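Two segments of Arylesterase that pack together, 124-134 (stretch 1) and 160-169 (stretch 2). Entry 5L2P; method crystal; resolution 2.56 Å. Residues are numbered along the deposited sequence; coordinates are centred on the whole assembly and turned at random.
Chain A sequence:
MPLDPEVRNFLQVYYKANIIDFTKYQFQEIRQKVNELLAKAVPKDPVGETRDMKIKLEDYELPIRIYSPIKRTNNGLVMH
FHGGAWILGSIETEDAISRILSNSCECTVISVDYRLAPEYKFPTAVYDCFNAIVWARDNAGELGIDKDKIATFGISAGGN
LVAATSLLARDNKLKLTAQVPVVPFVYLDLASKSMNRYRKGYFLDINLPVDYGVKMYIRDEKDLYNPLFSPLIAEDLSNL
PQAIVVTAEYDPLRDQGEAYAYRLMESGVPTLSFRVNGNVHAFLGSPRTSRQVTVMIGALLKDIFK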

# COMPACT_ATOMS: atom_id res chain seq x y z
N THR A 124 22.63 16.99 22.13
CA THR A 124 23.38 16.40 23.23
C THR A 124 23.42 14.88 23.17
O THR A 124 24.49 14.29 23.20
CB THR A 124 22.78 16.81 24.61
OG1 THR A 124 22.71 18.23 24.72
CG2 THR A 124 23.63 16.28 25.79
N ALA A 125 22.25 14.25 23.04
CA ALA A 125 22.16 12.77 22.88
C ALA A 125 23.02 12.21 21.75
O ALA A 125 23.65 11.16 21.91
CB ALA A 125 20.72 12.33 22.66
N VAL A 126 23.07 12.93 20.62
CA VAL A 126 23.83 12.44 19.47
C VAL A 126 25.32 12.44 19.77
O VAL A 126 26.04 11.48 19.46
CB VAL A 126 23.58 13.28 18.20
CG1 VAL A 126 24.40 12.74 17.04
CG2 VAL A 126 22.08 13.29 17.88
N TYR A 127 25.78 13.53 20.37
CA TYR A 127 27.19 13.62 20.75
C TYR A 127 27.59 12.73 21.93
O TYR A 127 28.73 12.24 21.95
CB TYR A 127 27.59 15.07 21.00
CG TYR A 127 27.70 15.84 19.71
CD1 TYR A 127 28.69 15.52 18.78
CD2 TYR A 127 26.82 16.88 19.41
CE1 TYR A 127 28.79 16.19 17.58
CE2 TYR A 127 26.93 17.58 18.20
CZ TYR A 127 27.91 17.22 17.30
OH TYR A 127 28.05 17.88 16.11
N ASP A 128 26.67 12.49 22.86
CA ASP A 128 26.95 11.54 23.95
C ASP A 128 27.18 10.15 23.39
O ASP A 128 28.10 9.45 23.84
CB ASP A 128 25.79 11.47 24.98
CG ASP A 128 25.81 12.62 25.98
OD1 ASP A 128 26.69 13.49 25.91
OD2 ASP A 128 24.89 12.68 26.81
N CYS A 129 26.34 9.75 22.43
CA CYS A 129 26.46 8.42 21.85
C CYS A 129 27.72 8.33 21.01
O CYS A 129 28.40 7.30 21.03
CB CYS A 129 25.24 8.09 21.02
SG CYS A 129 23.70 7.79 21.95
N PHE A 130 28.07 9.41 20.31
CA PHE A 130 29.24 9.38 19.43
C PHE A 130 30.51 9.33 20.25
O PHE A 130 31.41 8.55 19.93
CB PHE A 130 29.25 10.57 18.46
CG PHE A 130 30.48 10.67 17.61
CD1 PHE A 130 30.70 9.77 16.58
CD2 PHE A 130 31.42 11.69 17.83
CE1 PHE A 130 31.82 9.88 15.76
CE2 PHE A 130 32.56 11.80 17.02
CZ PHE A 130 32.76 10.89 15.99
N ASN A 131 30.59 10.14 21.30
CA ASN A 131 31.73 10.10 22.26
C ASN A 131 31.91 8.74 22.92
O ASN A 131 33.04 8.33 23.19
CB ASN A 131 31.64 11.20 23.34
CG ASN A 131 31.84 12.59 22.76
OD1 ASN A 131 32.49 12.77 21.71
ND2 ASN A 131 31.26 13.59 23.41
N ALA A 132 30.82 8.04 23.20
CA ALA A 132 30.90 6.66 23.72
C ALA A 132 31.53 5.69 22.67
O ALA A 132 32.28 4.79 23.05
CB ALA A 132 29.54 6.19 24.16
N ILE A 133 31.26 5.88 21.39
CA ILE A 133 31.90 5.07 20.32
C ILE A 133 33.40 5.37 20.24
O ILE A 133 34.21 4.45 20.14
CB ILE A 133 31.28 5.33 18.93
CG1 ILE A 133 29.82 4.92 18.90
CG2 ILE A 133 32.04 4.61 17.80
CD1 ILE A 133 29.13 5.41 17.64
N VAL A 134 33.74 6.65 20.27
CA VAL A 134 35.14 7.07 20.28
C VAL A 134 35.87 6.51 21.50
O VAL A 134 36.98 6.03 21.38
CB VAL A 134 35.25 8.61 20.26
CG1 VAL A 134 36.68 9.08 20.48
CG2 VAL A 134 34.69 9.15 18.96
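Stretch 2 (160-169) NLVAATSLLA

Helices that pack through apolar side chains fit together by shape, and the pair in this arylesterase illustrates the principle well. Stretch 2 is helical throughout, as is stretch 1, and the N-to-C directions of the two helices diverge by 64° (signed crossing angle -64°), nearer parallel than antiparallel, with the axes 9.5 Å apart at their closest. The backbones come near at two places: the CA atoms of Val 126 and Leu 161 lie 5.9 Å apart, those of Phe 130 and Thr 165 5.8 Å. Each step is four residues, about one helical turn, so the same faces meet twice.

Leu 161, Ala 164 and Leu 168 point toward stretch 1. Leu 161, with chi1 m and chi2 t, spreads its methyls over the first turn: Leu 161 CD2 lies 3.9 Å from Ala 125 CB and 3.8 Å from Val 126 CG2, while Leu 161 CD1 reaches to 3.9 Å from Cys 129 SG. Small Ala 164 leaves room for a bump from the other side, and Val 126 supplies it, its CG1 resting 3.8 Å from Ala 164 CB and 3.7 Å from Leu 168 CD1.

Leu 168, the most extensively covered residue of the contact, fits a hollow lined by Val 126, Tyr 127 and Phe 130. Leu 168 CD1 lies 3.7 Å from Tyr 127 CE1 and 3.9 Å from Phe 130 CB, and Leu 168 CB sits over one face of the Phe 130 ring, 4.1 Å from the centroid, in a CH-pi contact. The CA-to-CB bond of Tyr 127 points away from stretch 2, yet the end of its side chain comes nearer and its ring borders the hollow.

The tightest contact is Ile 133 CD1 against Thr 165 CG2, at 3.1 Å. Thr 165 turns its hydroxyl to its own helix, Thr 165 OG1 donating to Leu 161 O at 2.6 Å. No hydrogen bond crosses between the helices; complementary surfaces, burying 510 Å² in all, make the fit.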

# COMPACT_ATOMS: atom_id res chain seq x y z
N ASN A 160 17.27 6.37 15.54
CA ASN A 160 17.64 7.73 15.14
C ASN A 160 19.11 8.03 15.41
O ASN A 160 19.81 8.59 14.55
CB ASN A 160 16.82 8.76 15.89
CG ASN A 160 17.22 10.18 15.56
OD1 ASN A 160 17.69 10.96 16.43
ND2 ASN A 160 16.99 10.57 14.29
N LEU A 161 19.55 7.65 16.63
CA LEU A 161 20.93 7.91 17.10
C LEU A 161 21.96 7.07 16.35
O LEU A 161 23.07 7.54 16.09
CB LEU A 161 21.00 7.67 18.60
CG LEU A 161 20.18 8.65 19.46
CD1 LEU A 161 19.97 8.15 20.88
CD2 LEU A 161 20.86 10.01 19.47
N VAL A 162 21.57 5.87 15.94
CA VAL A 162 22.39 5.04 15.05
C VAL A 162 22.62 5.73 13.68
O VAL A 162 23.74 5.80 13.19
CB VAL A 162 21.74 3.66 14.80
CG1 VAL A 162 22.40 2.94 13.63
CG2 VAL A 162 21.81 2.79 16.05
N ALA A 163 21.56 6.26 13.10
CA ALA A 163 21.68 6.93 11.78
C ALA A 163 22.47 8.22 11.91
O ALA A 163 23.37 8.50 11.08
CB ALA A 163 20.31 7.21 11.19
N ALA A 164 22.20 8.98 12.98
CA ALA A 164 22.89 10.27 13.21
C ALA A 164 24.39 10.07 13.47
O ALA A 164 25.21 10.80 12.96
CB ALA A 164 22.25 11.01 14.37
N THR A 165 24.71 9.08 14.28
CA THR A 165 26.07 8.67 14.59
C THR A 165 26.88 8.28 13.38
O THR A 165 28.08 8.48 13.35
CB THR A 165 25.99 7.40 15.46
OG1 THR A 165 25.54 7.77 16.77
CG2 THR A 165 27.27 6.64 15.55
N SER A 166 26.23 7.60 12.45
CA SER A 166 26.89 7.14 11.23
C SER A 166 27.35 8.33 10.38
O SER A 166 28.38 8.26 9.73
CB SER A 166 25.95 6.28 10.40
OG SER A 166 25.71 5.04 11.04
N LEU A 167 26.56 9.40 10.38
CA LEU A 167 26.93 10.62 9.68
C LEU A 167 28.11 11.33 10.31
O LEU A 167 28.99 11.84 9.59
CB LEU A 167 25.75 11.59 9.63
CG LEU A 167 24.50 11.12 8.88
CD1 LEU A 167 23.37 12.14 9.02
CD2 LEU A 167 24.89 10.92 7.43
N LEU A 168 28.13 11.39 11.65
CA LEU A 168 29.28 11.92 12.39
C LEU A 168 30.50 11.04 12.19
O LEU A 168 31.62 11.54 12.11
CB LEU A 168 28.98 12.00 13.87
CG LEU A 168 28.06 13.12 14.33
CD1 LEU A 168 27.88 13.05 15.83
CD2 LEU A 168 28.65 14.46 13.97
N ALA A 169 30.28 9.73 12.12
CA ALA A 169 31.38 8.79 11.97
C ALA A 169 32.07 9.02 10.64
O ALA A 169 33.29 9.00 10.54
CB ALA A 169 30.90 7.35 12.05